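Local coordinates for protein inositol 2-dehydrogenase/D-chiro-inositol 3-dehydrogenase (Lactobacillus casei, PDB 4MIY) that oxidises myo-inositol and D-chiro-inositol to their keto derivatives, passing hydride to NAD bound by a Rossmann-fold domain, at residues P65-V70 with T89-F94; V151-I156 with I224-H229; A232-E237 with T268-S273. All blocks are in the same frame, centred on the assembly; numbering follows the deposited sequence.

Contact 1 (P65-V70 with T89-F94); sequences PDIDAV and TDKFIF
Ala69 and Val70 pair with Phe92 and Ile93 as neighbouring parallel strands of a Rossmann beta-alpha-beta unit, joined through helix 79-86. Phe92 is bound through both its N and its O: its N donates to Asp68 O at 3.2 Å, and its O accepts from Val70 N at 3.0 Å. The ladder continues with Phe94 N giving a nearly straight bond of 2.9 Å to Val70 O. Ala69 CB and Phe92 CB share one face of the sheet, where helix 279-294 packs; on the other, Val70 and Ile93 lie side by side, Val70 CG2 4.1 Å from Ile93 CG1. Ahead of the strands the aliphatic chain of Lys91 passes Ile67, with CE 3.7 Å from Ile67 CB, and crosses Val70 at about a right angle, with CD against Val70 CG1. Beyond CG the chain is extended until chi4, 39°, turns NZ aside, and this ammonium donates to Asp64 O. An alanine in place of Lys91 would probably open a gap beside Ile67 and Val70 and leave Asp64 O without this donor. At the start of the second segment, an ST turn joins Lys91 N to Thr89 OG1 at 3.1 Å.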
loop_
_atom_site.group_PDB
_atom_site.type_symbol
_atom_site.label_atom_id
_atom_site.label_comp_id
_atom_site.label_asym_id
_atom_site.label_seq_id
_atom_site.Cartn_x
_atom_site.Cartn_y
_atom_site.Cartn_z
ATOM N N PRO A 65 50.419 -20.863 2.431
ATOM C CA PRO A 65 50.795 -19.470 2.249
ATOM C C PRO A 65 50.142 -18.869 1.030
ATOM O O PRO A 65 50.249 -17.682 0.854
ATOM C CB PRO A 65 52.315 -19.568 2.051
ATOM C CG PRO A 65 52.477 -20.825 1.428
ATOM C CD PRO A 65 51.499 -21.758 1.993
ATOM N N ASP A 66 49.496 -19.671 0.217
ATOM C CA ASP A 66 48.832 -19.139 -0.943
ATOM C C ASP A 66 47.376 -18.714 -0.709
ATOM O O ASP A 66 46.764 -18.169 -1.570
ATOM C CB ASP A 66 48.922 -20.124 -2.071
ATOM C CG ASP A 66 50.319 -20.196 -2.667
ATOM O OD1 ASP A 66 51.097 -19.226 -2.554
ATOM O OD2 ASP A 66 50.635 -21.248 -3.233
ATOM N N ILE A 67 46.873 -18.916 0.484
ATOM C CA ILE A 67 45.505 -18.547 0.785
ATOM C C ILE A 67 45.494 -17.126 1.305
ATOM O O ILE A 67 46.186 -16.807 2.218
ATOM C CB ILE A 67 44.897 -19.438 1.851
ATOM C CG1 ILE A 67 44.842 -20.874 1.407
ATOM C CG2 ILE A 67 43.527 -19.034 2.088
ATOM C CD1 ILE A 67 44.283 -21.755 2.398
ATOM N N ASP A 68 44.671 -16.286 0.693
ATOM C CA ASP A 68 44.603 -14.892 1.021
ATOM C C ASP A 68 43.635 -14.647 2.194
ATOM O O ASP A 68 43.836 -13.806 3.007
ATOM C CB ASP A 68 44.111 -14.111 -0.224
ATOM C CG ASP A 68 45.106 -14.114 -1.375
ATOM O OD1 ASP A 68 46.228 -13.727 -1.149
ATOM O OD2 ASP A 68 44.758 -14.472 -2.474
ATOM N N ALA A 69 42.563 -15.413 2.200
ATOM C CA ALA A 69 41.499 -15.234 3.152
ATOM C C ALA A 69 40.849 -16.552 3.525
ATOM O O ALA A 69 40.793 -17.452 2.761
ATOM C CB ALA A 69 40.443 -14.290 2.595
ATOM N N VAL A 70 40.365 -16.586 4.747
ATOM C CA VAL A 70 39.616 -17.713 5.237
ATOM C C VAL A 70 38.184 -17.354 5.626
ATOM O O VAL A 70 37.948 -16.323 6.157
ATOM C CB VAL A 70 40.348 -18.442 6.395
ATOM C CG1 VAL A 70 41.674 -18.957 5.908
ATOM C CG2 VAL A 70 40.558 -17.559 7.553
ATOM N N THR A 89 48.331 -15.917 11.643
ATOM C CA THR A 89 48.725 -15.669 10.274
ATOM C C THR A 89 48.416 -14.242 9.885
ATOM O O THR A 89 47.975 -13.468 10.687
ATOM C CB THR A 89 47.971 -16.506 9.316
ATOM O OG1 THR A 89 46.625 -16.034 9.230
ATOM C CG2 THR A 89 47.958 -17.916 9.739
ATOM N N ASP A 90 48.676 -13.916 8.637
ATOM C CA ASP A 90 48.432 -12.594 8.115
ATOM C C ASP A 90 47.141 -12.563 7.282
ATOM O O ASP A 90 46.834 -11.599 6.651
ATOM C CB ASP A 90 49.635 -12.107 7.277
ATOM C CG ASP A 90 50.606 -11.279 8.096
ATOM O OD1 ASP A 90 50.200 -10.773 9.134
ATOM O OD2 ASP A 90 51.768 -11.104 7.718
ATOM N N LYS A 91 46.424 -13.652 7.284
ATOM C CA LYS A 91 45.261 -13.774 6.449
ATOM C C LYS A 91 44.079 -12.909 6.879
ATOM O O LYS A 91 43.906 -12.581 8.005
ATOM C CB LYS A 91 44.829 -15.232 6.347
ATOM C CG LYS A 91 45.851 -16.134 5.700
ATOM C CD LYS A 91 45.479 -17.550 5.862
ATOM C CE LYS A 91 46.360 -18.535 5.113
ATOM N NZ LYS A 91 47.741 -18.197 5.136
ATOM N N PHE A 92 43.301 -12.521 5.893
ATOM C CA PHE A 92 42.019 -11.924 6.154
ATOM C C PHE A 92 41.035 -13.009 6.618
ATOM O O PHE A 92 41.129 -14.133 6.237
ATOM C CB PHE A 92 41.523 -11.233 4.879
ATOM C CG PHE A 92 42.296 -9.991 4.524
ATOM C CD1 PHE A 92 41.942 -8.783 5.033
ATOM C CD2 PHE A 92 43.356 -10.044 3.674
ATOM C CE1 PHE A 92 42.624 -7.649 4.678
ATOM C CE2 PHE A 92 44.009 -8.946 3.341
ATOM C CZ PHE A 92 43.665 -7.739 3.846
ATOM N N ILE A 93 40.093 -12.609 7.450
ATOM C CA ILE A 93 39.195 -13.535 8.106
ATOM C C ILE A 93 37.733 -13.035 8.027
ATOM O O ILE A 93 37.412 -11.967 8.506
ATOM C CB ILE A 93 39.564 -13.657 9.577
ATOM C CG1 ILE A 93 41.000 -14.147 9.745
ATOM C CG2 ILE A 93 38.608 -14.576 10.289
ATOM C CD1 ILE A 93 41.560 -13.771 11.067
ATOM N N PHE A 94 36.911 -13.852 7.387
ATOM C CA PHE A 94 35.463 -13.716 7.407
ATOM C C PHE A 94 34.917 -14.838 8.268
ATOM O O PHE A 94 34.999 -15.962 7.921
ATOM C CB PHE A 94 34.879 -13.812 5.998
ATOM C CG PHE A 94 33.392 -13.542 5.931
ATOM C CD1 PHE A 94 32.496 -14.544 6.163
ATOM C CD2 PHE A 94 32.915 -12.286 5.657
ATOM C CE1 PHE A 94 31.164 -14.309 6.110
ATOM C CE2 PHE A 94 31.573 -12.049 5.620
ATOM C CZ PHE A 94 30.708 -13.051 5.842
#

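Contact 2 (V151-I156 with I224-H229); sequences VRASHI and IQVLVH
Ile224 sets its CG1 against Val151 CB at 4.0 Å, on the face of the sheet that helix 168-185 covers through Met181. Gln225 follows on the other face, its side chain beside that of Arg152 and pointing the same way. Its OE1 takes a straight bond from Arg152 NE at 3.0 Å and a weak one from NH2, the amide and guanidinium planes being only 18° apart. With its guanidinium turned nearly into the amide plane, Arg152 also reaches the second subunit, where its NH1 donates to Ala153 O of that chain. Through its main chain Gln225 bonds to the residues before and after Arg152, N to Val151 O and O to Ala153 N. This bonding of one residue to the two that flank its partner marks a parallel ladder, here between two central strands of the mixed sheet in the C-terminal alpha/beta domain of the Gfo/Idh/MocA family. Val226 returns to the helix-covered face beside Ala153. Leu227 N bonds to Ala153 O and its O accepts from His155 N at 2.8 Å; CD2 lies 4.1 Å from Ile156 CD1. Val228 shares a face with His155, whose ND1 is bonded to Glu177. At His229, N meets His155 O at 3.0 Å, while CB receives Ile156 CD1 at 3.7 Å.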
loop_
_atom_site.group_PDB
_atom_site.type_symbol
_atom_site.label_atom_id
_atom_site.label_comp_id
_atom_site.label_asym_id
_atom_site.label_seq_id
_atom_site.Cartn_x
_atom_site.Cartn_y
_atom_site.Cartn_z
ATOM N N VAL A 151 12.194 2.567 18.525
ATOM C CA VAL A 151 12.277 1.678 17.390
ATOM C C VAL A 151 11.400 0.458 17.664
ATOM O O VAL A 151 11.476 -0.129 18.708
ATOM C CB VAL A 151 13.712 1.205 17.112
ATOM C CG1 VAL A 151 13.765 0.211 15.975
ATOM C CG2 VAL A 151 14.620 2.345 16.820
ATOM N N ARG A 152 10.538 0.130 16.723
ATOM C CA ARG A 152 9.739 -1.061 16.831
ATOM C C ARG A 152 10.069 -2.024 15.712
ATOM O O ARG A 152 10.057 -1.667 14.584
ATOM C CB ARG A 152 8.275 -0.730 16.813
ATOM C CG ARG A 152 7.817 -0.035 18.056
ATOM C CD ARG A 152 6.374 0.279 18.054
ATOM N NE ARG A 152 5.812 -0.043 19.324
ATOM C CZ ARG A 152 4.526 0.002 19.629
ATOM N NH1 ARG A 152 3.633 0.383 18.754
ATOM N NH2 ARG A 152 4.157 -0.313 20.833
ATOM N N ALA A 153 10.354 -3.264 16.060
ATOM C CA ALA A 153 10.785 -4.225 15.097
ATOM C C ALA A 153 10.154 -5.584 15.336
ATOM O O ALA A 153 9.732 -5.876 16.415
ATOM C CB ALA A 153 12.275 -4.327 15.099
ATOM N N SER A 154 10.115 -6.371 14.281
ATOM C CA SER A 154 9.629 -7.751 14.336
ATOM C C SER A 154 10.555 -8.660 13.586
ATOM O O SER A 154 11.046 -8.328 12.556
ATOM C CB SER A 154 8.222 -7.890 13.760
ATOM O OG SER A 154 7.320 -7.092 14.451
ATOM N N HIS A 155 10.785 -9.819 14.171
ATOM C CA HIS A 155 11.501 -10.885 13.542
ATOM C C HIS A 155 10.596 -12.111 13.582
ATOM O O HIS A 155 10.439 -12.735 14.570
ATOM C CB HIS A 155 12.850 -11.123 14.233
ATOM C CG HIS A 155 13.806 -11.954 13.439
ATOM N ND1 HIS A 155 15.152 -11.983 13.705
ATOM C CD2 HIS A 155 13.610 -12.816 12.427
ATOM C CE1 HIS A 155 15.744 -12.798 12.866
ATOM N NE2 HIS A 155 14.831 -13.319 12.079
ATOM N N ILE A 156 9.980 -12.357 12.439
ATOM C CA ILE A 156 8.917 -13.321 12.269
ATOM C C ILE A 156 9.410 -14.487 11.403
ATOM O O ILE A 156 9.937 -14.305 10.338
ATOM C CB ILE A 156 7.712 -12.689 11.593
ATOM C CG1 ILE A 156 7.244 -11.433 12.324
ATOM C CG2 ILE A 156 6.572 -13.645 11.488
ATOM C CD1 ILE A 156 6.853 -11.642 13.707
ATOM N N ILE A 224 14.077 0.344 22.124
ATOM C CA ILE A 224 13.859 -0.599 21.071
ATOM C C ILE A 224 12.984 -1.752 21.555
ATOM O O ILE A 224 13.299 -2.396 22.502
ATOM C CB ILE A 224 15.187 -1.141 20.547
ATOM C CG1 ILE A 224 16.080 0.005 20.090
ATOM C CG2 ILE A 224 14.964 -2.101 19.439
ATOM C CD1 ILE A 224 17.487 -0.236 20.342
ATOM N N GLN A 225 11.865 -1.938 20.876
ATOM C CA GLN A 225 10.964 -3.030 21.140
ATOM C C GLN A 225 10.954 -4.028 20.002
ATOM O O GLN A 225 10.461 -3.732 18.955
ATOM C CB GLN A 225 9.548 -2.513 21.367
ATOM C CG GLN A 225 9.391 -1.602 22.545
ATOM C CD GLN A 225 7.998 -1.132 22.748
ATOM O OE1 GLN A 225 7.314 -0.850 21.835
ATOM N NE2 GLN A 225 7.585 -1.069 23.958
ATOM N N VAL A 226 11.491 -5.209 20.236
ATOM C CA VAL A 226 11.527 -6.249 19.232
ATOM C C VAL A 226 10.586 -7.398 19.588
ATOM O O VAL A 226 10.616 -7.882 20.666
ATOM C CB VAL A 226 12.936 -6.836 19.040
ATOM C CG1 VAL A 226 12.976 -7.729 17.842
ATOM C CG2 VAL A 226 13.934 -5.786 18.860
ATOM N N LEU A 227 9.739 -7.762 18.642
ATOM C CA LEU A 227 8.946 -8.971 18.697
ATOM C C LEU A 227 9.665 -10.089 17.992
ATOM O O LEU A 227 9.963 -9.989 16.835
ATOM C CB LEU A 227 7.597 -8.759 18.020
ATOM C CG LEU A 227 6.722 -9.999 17.810
ATOM C CD1 LEU A 227 6.317 -10.623 19.143
ATOM C CD2 LEU A 227 5.530 -9.613 17.017
ATOM N N VAL A 228 9.956 -11.151 18.732
ATOM C CA VAL A 228 10.526 -12.357 18.173
ATOM C C VAL A 228 9.436 -13.427 18.187
ATOM O O VAL A 228 8.910 -13.716 19.186
ATOM C CB VAL A 228 11.764 -12.820 18.964
ATOM C CG1 VAL A 228 12.243 -14.161 18.495
ATOM C CG2 VAL A 228 12.857 -11.823 18.868
ATOM N N HIS A 229 9.102 -13.938 17.024
ATOM C CA HIS A 229 8.012 -14.872 16.874
ATOM C C HIS A 229 8.380 -15.891 15.836
ATOM O O HIS A 229 8.265 -15.651 14.690
ATOM C CB HIS A 229 6.716 -14.150 16.469
ATOM C CG HIS A 229 5.491 -14.997 16.560
ATOM N ND1 HIS A 229 4.282 -14.607 16.057
ATOM C CD2 HIS A 229 5.297 -16.219 17.093
ATOM C CE1 HIS A 229 3.396 -15.551 16.275
ATOM N NE2 HIS A 229 3.980 -16.536 16.914
#

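Contact 3 (A232-E237 with T268-S273); sequences AQYGYE and TAVEMS
Met272 lays its sulfur over the backbone of the opposite loop, with SD 3.4 Å from Tyr234 O and 3.6 Å from Gly235 CA. This is a loop-to-loop contact of the C-terminal alpha/beta domain: the connection leading into strand 237-244 meets the segment that leaves strand 265-269 and enters helix 274-277. Although Met272 CB points away from the partner loop, chi2, -71°, turns SD back over Gly235 and chi3, -65°, sets CE 3.9 Å from Gln233 O. Gly235 is approached from another direction by Val270, whose CG1 stands 3.9 Å from its CA. The same CG1 meets Tyr234 CE1, their side chains crossing obliquely. Tyr234 itself is tied to the start of strand 237-244 by its OH donating to Glu237 OE1 at 2.6 Å, and that oxygen also forms a salt bridge with Arg261 of the third subunit. The single hydrogen bond between the segments runs from Tyr236 N to Glu271 O, 2.8 Å long with the N-H pointing well at the acceptor (166°). Next to it Tyr236 CB rests against Met272 C, while its side chain leads away and also touches Arg277 and Phe278. Ser273 is the N-cap of helix 274-277, its OG accepting from Asn276 N. Glu271 curls back toward this turn, and its OE2 receives Ser273 N at 3.0 Å through the anti lone pair.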
loop_
_atom_site.group_PDB
_atom_site.type_symbol
_atom_site.label_atom_id
_atom_site.label_comp_id
_atom_site.label_asym_id
_atom_site.label_seq_id
_atom_site.Cartn_x
_atom_site.Cartn_y
_atom_site.Cartn_z
ATOM N N ALA A 232 5.327 -18.500 13.898
ATOM C CA ALA A 232 4.272 -17.646 13.430
ATOM C C ALA A 232 3.393 -18.187 12.328
ATOM O O ALA A 232 2.383 -17.634 12.069
ATOM C CB ALA A 232 4.874 -16.325 12.988
ATOM N N GLN A 233 3.854 -19.245 11.682
ATOM C CA GLN A 233 3.165 -19.988 10.638
ATOM C C GLN A 233 3.066 -19.318 9.249
ATOM O O GLN A 233 3.302 -19.926 8.263
ATOM C CB GLN A 233 1.776 -20.469 11.081
ATOM C CG GLN A 233 1.746 -21.239 12.390
ATOM C CD GLN A 233 2.607 -22.470 12.376
ATOM O OE1 GLN A 233 2.427 -23.331 11.577
ATOM N NE2 GLN A 233 3.544 -22.531 13.273
ATOM N N TYR A 234 2.731 -18.042 9.226
ATOM C CA TYR A 234 2.300 -17.421 7.993
ATOM C C TYR A 234 3.434 -17.124 7.006
ATOM O O TYR A 234 3.217 -17.074 5.854
ATOM C CB TYR A 234 1.481 -16.142 8.255
ATOM C CG TYR A 234 2.265 -14.901 8.595
ATOM C CD1 TYR A 234 2.787 -14.110 7.616
ATOM C CD2 TYR A 234 2.472 -14.529 9.884
ATOM C CE1 TYR A 234 3.493 -12.999 7.912
ATOM C CE2 TYR A 234 3.189 -13.415 10.189
ATOM C CZ TYR A 234 3.680 -12.651 9.201
ATOM O OH TYR A 234 4.415 -11.534 9.474
ATOM N N GLY A 235 4.624 -16.899 7.519
ATOM C CA GLY A 235 5.720 -16.433 6.723
ATOM C C GLY A 235 6.957 -16.016 7.487
ATOM O O GLY A 235 6.981 -16.057 8.677
ATOM N N TYR A 236 7.991 -15.676 6.730
ATOM C CA TYR A 236 9.184 -15.056 7.237
ATOM C C TYR A 236 9.138 -13.567 6.933
ATOM O O TYR A 236 8.985 -13.176 5.813
ATOM C CB TYR A 236 10.474 -15.690 6.666
ATOM C CG TYR A 236 11.707 -15.096 7.302
ATOM C CD1 TYR A 236 12.171 -15.568 8.498
ATOM C CD2 TYR A 236 12.369 -14.017 6.746
ATOM C CE1 TYR A 236 13.225 -15.015 9.097
ATOM C CE2 TYR A 236 13.435 -13.464 7.356
ATOM C CZ TYR A 236 13.853 -13.940 8.539
ATOM O OH TYR A 236 14.919 -13.373 9.168
ATOM N N GLU A 237 9.282 -12.753 7.953
ATOM C CA GLU A 237 9.193 -11.327 7.775
ATOM C C GLU A 237 10.050 -10.557 8.763
ATOM O O GLU A 237 10.091 -10.877 9.911
ATOM C CB GLU A 237 7.724 -10.890 7.831
ATOM C CG GLU A 237 7.471 -9.492 7.390
ATOM C CD GLU A 237 5.991 -9.173 7.181
ATOM O OE1 GLU A 237 5.132 -10.005 7.437
ATOM O OE2 GLU A 237 5.722 -8.048 6.782
ATOM N N THR A 268 -1.027 -10.883 -1.981
ATOM C CA THR A 268 0.344 -11.028 -2.386
ATOM C C THR A 268 1.015 -12.097 -1.558
ATOM O O THR A 268 0.775 -12.191 -0.416
ATOM C CB THR A 268 1.160 -9.717 -2.236
ATOM O OG1 THR A 268 1.120 -9.241 -0.897
ATOM C CG2 THR A 268 0.643 -8.680 -3.113
ATOM N N ALA A 269 1.877 -12.869 -2.180
ATOM C CA ALA A 269 2.652 -13.876 -1.467
ATOM C C ALA A 269 3.641 -13.296 -0.446
ATOM O O ALA A 269 4.161 -12.237 -0.613
ATOM C CB ALA A 269 3.367 -14.753 -2.449
ATOM N N VAL A 270 3.849 -14.030 0.624
ATOM C CA VAL A 270 4.806 -13.691 1.648
ATOM C C VAL A 270 5.944 -14.690 1.552
ATOM O O VAL A 270 5.721 -15.848 1.337
ATOM C CB VAL A 270 4.137 -13.800 3.018
ATOM C CG1 VAL A 270 5.134 -13.620 4.124
ATOM C CG2 VAL A 270 3.063 -12.764 3.131
ATOM N N GLU A 271 7.153 -14.201 1.691
ATOM C CA GLU A 271 8.313 -15.039 1.772
ATOM C C GLU A 271 8.239 -16.066 2.908
ATOM O O GLU A 271 7.823 -15.769 3.976
ATOM C CB GLU A 271 9.530 -14.148 1.958
ATOM C CG GLU A 271 10.803 -14.879 1.987
ATOM C CD GLU A 271 11.052 -15.619 0.714
ATOM O OE1 GLU A 271 11.220 -14.982 -0.316
ATOM O OE2 GLU A 271 11.049 -16.833 0.727
ATOM N N MET A 272 8.615 -17.286 2.631
ATOM C CA MET A 272 8.615 -18.299 3.651
ATOM C C MET A 272 10.010 -18.685 4.137
ATOM O O MET A 272 10.134 -19.359 5.102
ATOM C CB MET A 272 7.872 -19.552 3.180
ATOM C CG MET A 272 6.348 -19.446 3.077
ATOM S SD MET A 272 5.510 -19.365 4.679
ATOM C CE MET A 272 5.821 -20.926 5.436
ATOM N N SER A 273 11.039 -18.211 3.439
ATOM C CA SER A 273 12.416 -18.628 3.694
ATOM C C SER A 273 13.343 -17.481 4.039
ATOM O O SER A 273 13.495 -16.595 3.275
ATOM C CB SER A 273 12.920 -19.300 2.445
ATOM O OG SER A 273 14.299 -19.363 2.396
#

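Contact 1 lies in the NAD-binding Rossmann domain, contacts 2 and 3 in the C-terminal domain; the centre of contact 1 is 37 Å from that of contact 2 and 38 Å from that of contact 3, on the opposite side of the chain's centre. Contacts 2 and 3, with centres 16 Å apart, touch directly: Ile156 O lies 2.9 Å from Glu237 N, a probable hydrogen bond, and Ile156 CG2 packs on Ala232 CB. None of the three is in direct contact with NAD by its side chain nearest the cofactor: that of Phe94 lies about 7 Å from it, those of His155 and Tyr236 about 8 Å. Contacts 2 and 3 also meet the second subunit.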